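Local coordinates for protein Asp/Glu-specific dipeptidyl-peptidase (Flavobacterium psychrophilum, PDB 5JXF) that removes dipeptides from the N-terminus of oligopeptides as a serine peptidase of family S46, strictly preferring aspartate or glutamate at the P1 position, at residues Gly223-Asn228 against Gly340-Trp345. Sequence-based numbering, arbitrary orientation.
Sequences GSDTDN and GVANYW. With ARG (arginine), chain E.
Asn228 and Asn343 meet amide to amide: ND2 of Asn228 gives a nearly straight hydrogen bond (174°) to OD1 of Asn343, 2.8 Å away. It lands on a lone pair in the carbonyl plane, and the two amides are turned 32° against each other. Each asparagine has its CG anti to the backbone N, which carries both amides to the bound dipeptide Arg-Asp. There the arginine N donates to OD1 of Asn228 at a short 2.5 Å and to OD1 of Asn343 at 2.8 Å; Asp679 also bonds the ligand. ND2 of Asn343 reaches the arginine O at 2.5 Å, so short that the exact length is doubtful. This is the S2 subsite, where the substrate's free amino group is held, as fits a dipeptidyl-peptidase; it joins the short, weakly bonded helix 224-227 and the residue after it to helix 328-357, close to His101 of the probable charge relay. Were Asn228 replaced by alanine, OD1 of Asn343 would probably lose this donor and the ligand's amino group one acceptor. The remaining contacts are looser: OD2 of Asp225 lies 3.4 Å from CB of Ala342, while its OD1 faces the ligand guanidinium, 3.6 Å from the arginine NH1.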
loop_
_atom_site.group_PDB
_atom_site.type_symbol
_atom_site.label_atom_id
_atom_site.label_comp_id
_atom_site.label_asym_id
_atom_site.label_seq_id
_atom_site.Cartn_x
_atom_site.Cartn_y
_atom_site.Cartn_z
ATOM N N GLY A 223 -5.021 -10.077 -9.398
ATOM C CA GLY A 223 -4.535 -9.676 -8.087
ATOM C C GLY A 223 -4.800 -10.688 -6.984
ATOM O O GLY A 223 -4.258 -10.565 -5.882
ATOM N N SER A 224 -5.626 -11.687 -7.292
ATOM C CA SER A 224 -5.954 -12.771 -6.359
ATOM C C SER A 224 -6.172 -12.264 -4.940
ATOM O O SER A 224 -7.007 -11.387 -4.696
ATOM C CB SER A 224 -4.847 -13.835 -6.355
ATOM O OG SER A 224 -4.955 -14.717 -7.460
ATOM N N ASP A 225 -5.378 -12.788 -4.013
ATOM C CA ASP A 225 -5.550 -12.466 -2.613
ATOM C C ASP A 225 -4.919 -11.135 -2.203
ATOM O O ASP A 225 -5.348 -10.522 -1.223
ATOM C CB ASP A 225 -5.010 -13.606 -1.765
ATOM C CG ASP A 225 -5.773 -14.902 -1.998
ATOM O OD1 ASP A 225 -6.777 -14.886 -2.759
ATOM O OD2 ASP A 225 -5.376 -15.936 -1.421
ATOM N N THR A 226 -3.922 -10.664 -2.947
ATOM C CA THR A 226 -3.363 -9.348 -2.648
ATOM C C THR A 226 -4.435 -8.267 -2.771
ATOM O O THR A 226 -4.628 -7.477 -1.853
ATOM C CB THR A 226 -2.171 -9.012 -3.574
ATOM O OG1 THR A 226 -1.136 -9.975 -3.351
ATOM C CG2 THR A 226 -1.640 -7.611 -3.282
ATOM N N ASP A 227 -5.165 -8.278 -3.882
ATOM C CA ASP A 227 -6.215 -7.296 -4.137
ATOM C C ASP A 227 -7.622 -7.644 -3.594
ATOM O O ASP A 227 -8.545 -6.839 -3.708
ATOM C CB ASP A 227 -6.318 -7.055 -5.645
ATOM C CG ASP A 227 -5.207 -6.137 -6.163
ATOM O OD1 ASP A 227 -4.268 -5.897 -5.392
ATOM O OD2 ASP A 227 -5.271 -5.678 -7.328
ATOM N N ASN A 228 -7.799 -8.834 -3.040
ATOM C CA ASN A 228 -9.103 -9.198 -2.453
ATOM C C ASN A 228 -9.474 -8.237 -1.326
ATOM O O ASN A 228 -8.624 -7.884 -0.505
ATOM C CB ASN A 228 -9.070 -10.624 -1.928
ATOM C CG ASN A 228 -10.480 -11.194 -1.676
ATOM O OD1 ASN A 228 -11.466 -10.777 -2.300
ATOM N ND2 ASN A 228 -10.567 -12.136 -0.756
ATOM N N GLY A 340 -12.026 -20.043 -1.274
ATOM C CA GLY A 340 -13.043 -19.971 -0.241
ATOM C C GLY A 340 -12.458 -19.678 1.125
ATOM O O GLY A 340 -12.851 -18.712 1.780
ATOM N N VAL A 341 -11.512 -20.516 1.540
ATOM C CA VAL A 341 -10.808 -20.365 2.814
ATOM C C VAL A 341 -10.113 -19.014 2.942
ATOM O O VAL A 341 -10.256 -18.335 3.963
ATOM C CB VAL A 341 -9.762 -21.491 3.010
ATOM C CG1 VAL A 341 -8.828 -21.174 4.171
ATOM C CG2 VAL A 341 -10.468 -22.828 3.243
ATOM N N ALA A 342 -9.383 -18.634 1.893
ATOM C CA ALA A 342 -8.587 -17.400 1.860
ATOM C C ALA A 342 -9.436 -16.130 1.979
ATOM O O ALA A 342 -9.048 -15.164 2.630
ATOM C CB ALA A 342 -7.754 -17.354 0.568
ATOM N N ASN A 343 -10.597 -16.145 1.347
ATOM C CA ASN A 343 -11.508 -15.011 1.342
ATOM C C ASN A 343 -11.953 -14.571 2.736
ATOM O O ASN A 343 -11.911 -13.386 3.064
ATOM C CB ASN A 343 -12.741 -15.347 0.500
ATOM C CG ASN A 343 -13.592 -14.134 0.226
ATOM O OD1 ASN A 343 -13.083 -13.071 -0.150
ATOM N ND2 ASN A 343 -14.903 -14.276 0.425
ATOM N N TYR A 344 -12.384 -15.524 3.560
ATOM C CA TYR A 344 -12.775 -15.200 4.932
ATOM C C TYR A 344 -11.571 -14.940 5.854
ATOM O O TYR A 344 -11.663 -14.145 6.791
ATOM C CB TYR A 344 -13.657 -16.314 5.504
ATOM C CG TYR A 344 -15.050 -16.240 4.942
ATOM C CD1 TYR A 344 -15.934 -15.265 5.381
ATOM C CD2 TYR A 344 -15.461 -17.094 3.937
ATOM C CE1 TYR A 344 -17.207 -15.163 4.868
ATOM C CE2 TYR A 344 -16.745 -17.001 3.409
ATOM C CZ TYR A 344 -17.612 -16.031 3.887
ATOM O OH TYR A 344 -18.885 -15.918 3.383
ATOM N N TRP A 345 -10.453 -15.608 5.587
ATOM C CA TRP A 345 -9.232 -15.357 6.349
ATOM C C TRP A 345 -8.866 -13.883 6.278
ATOM O O TRP A 345 -8.594 -13.241 7.299
ATOM C CB TRP A 345 -8.071 -16.200 5.834
ATOM C CG TRP A 345 -6.735 -15.640 6.246
ATOM C CD1 TRP A 345 -6.142 -15.735 7.483
ATOM C CD2 TRP A 345 -5.827 -14.881 5.426
ATOM N NE1 TRP A 345 -4.925 -15.085 7.474
ATOM C CE2 TRP A 345 -4.707 -14.557 6.227
ATOM C CE3 TRP A 345 -5.850 -14.450 4.094
ATOM C CZ2 TRP A 345 -3.623 -13.818 5.739
ATOM C CZ3 TRP A 345 -4.770 -13.719 3.609
ATOM C CH2 TRP A 345 -3.673 -13.411 4.431
HETATM N N ARG E . -13.918 -10.922 -1.766
HETATM C CA ARG E . -14.939 -11.486 -2.637
HETATM C C ARG E . -16.184 -11.787 -1.795
HETATM O O ARG E . -16.103 -12.517 -0.812
HETATM C CB ARG E . -14.421 -12.749 -3.337
HETATM C CG ARG E . -13.257 -12.503 -4.311
HETATM C CD ARG E . -12.726 -13.811 -4.901
HETATM N NE ARG E . -12.263 -14.726 -3.861
HETATM C CZ ARG E . -11.006 -14.782 -3.412
HETATM N NH1 ARG E . -10.072 -13.980 -3.923
HETATM N NH2 ARG E . -10.676 -15.648 -2.455
#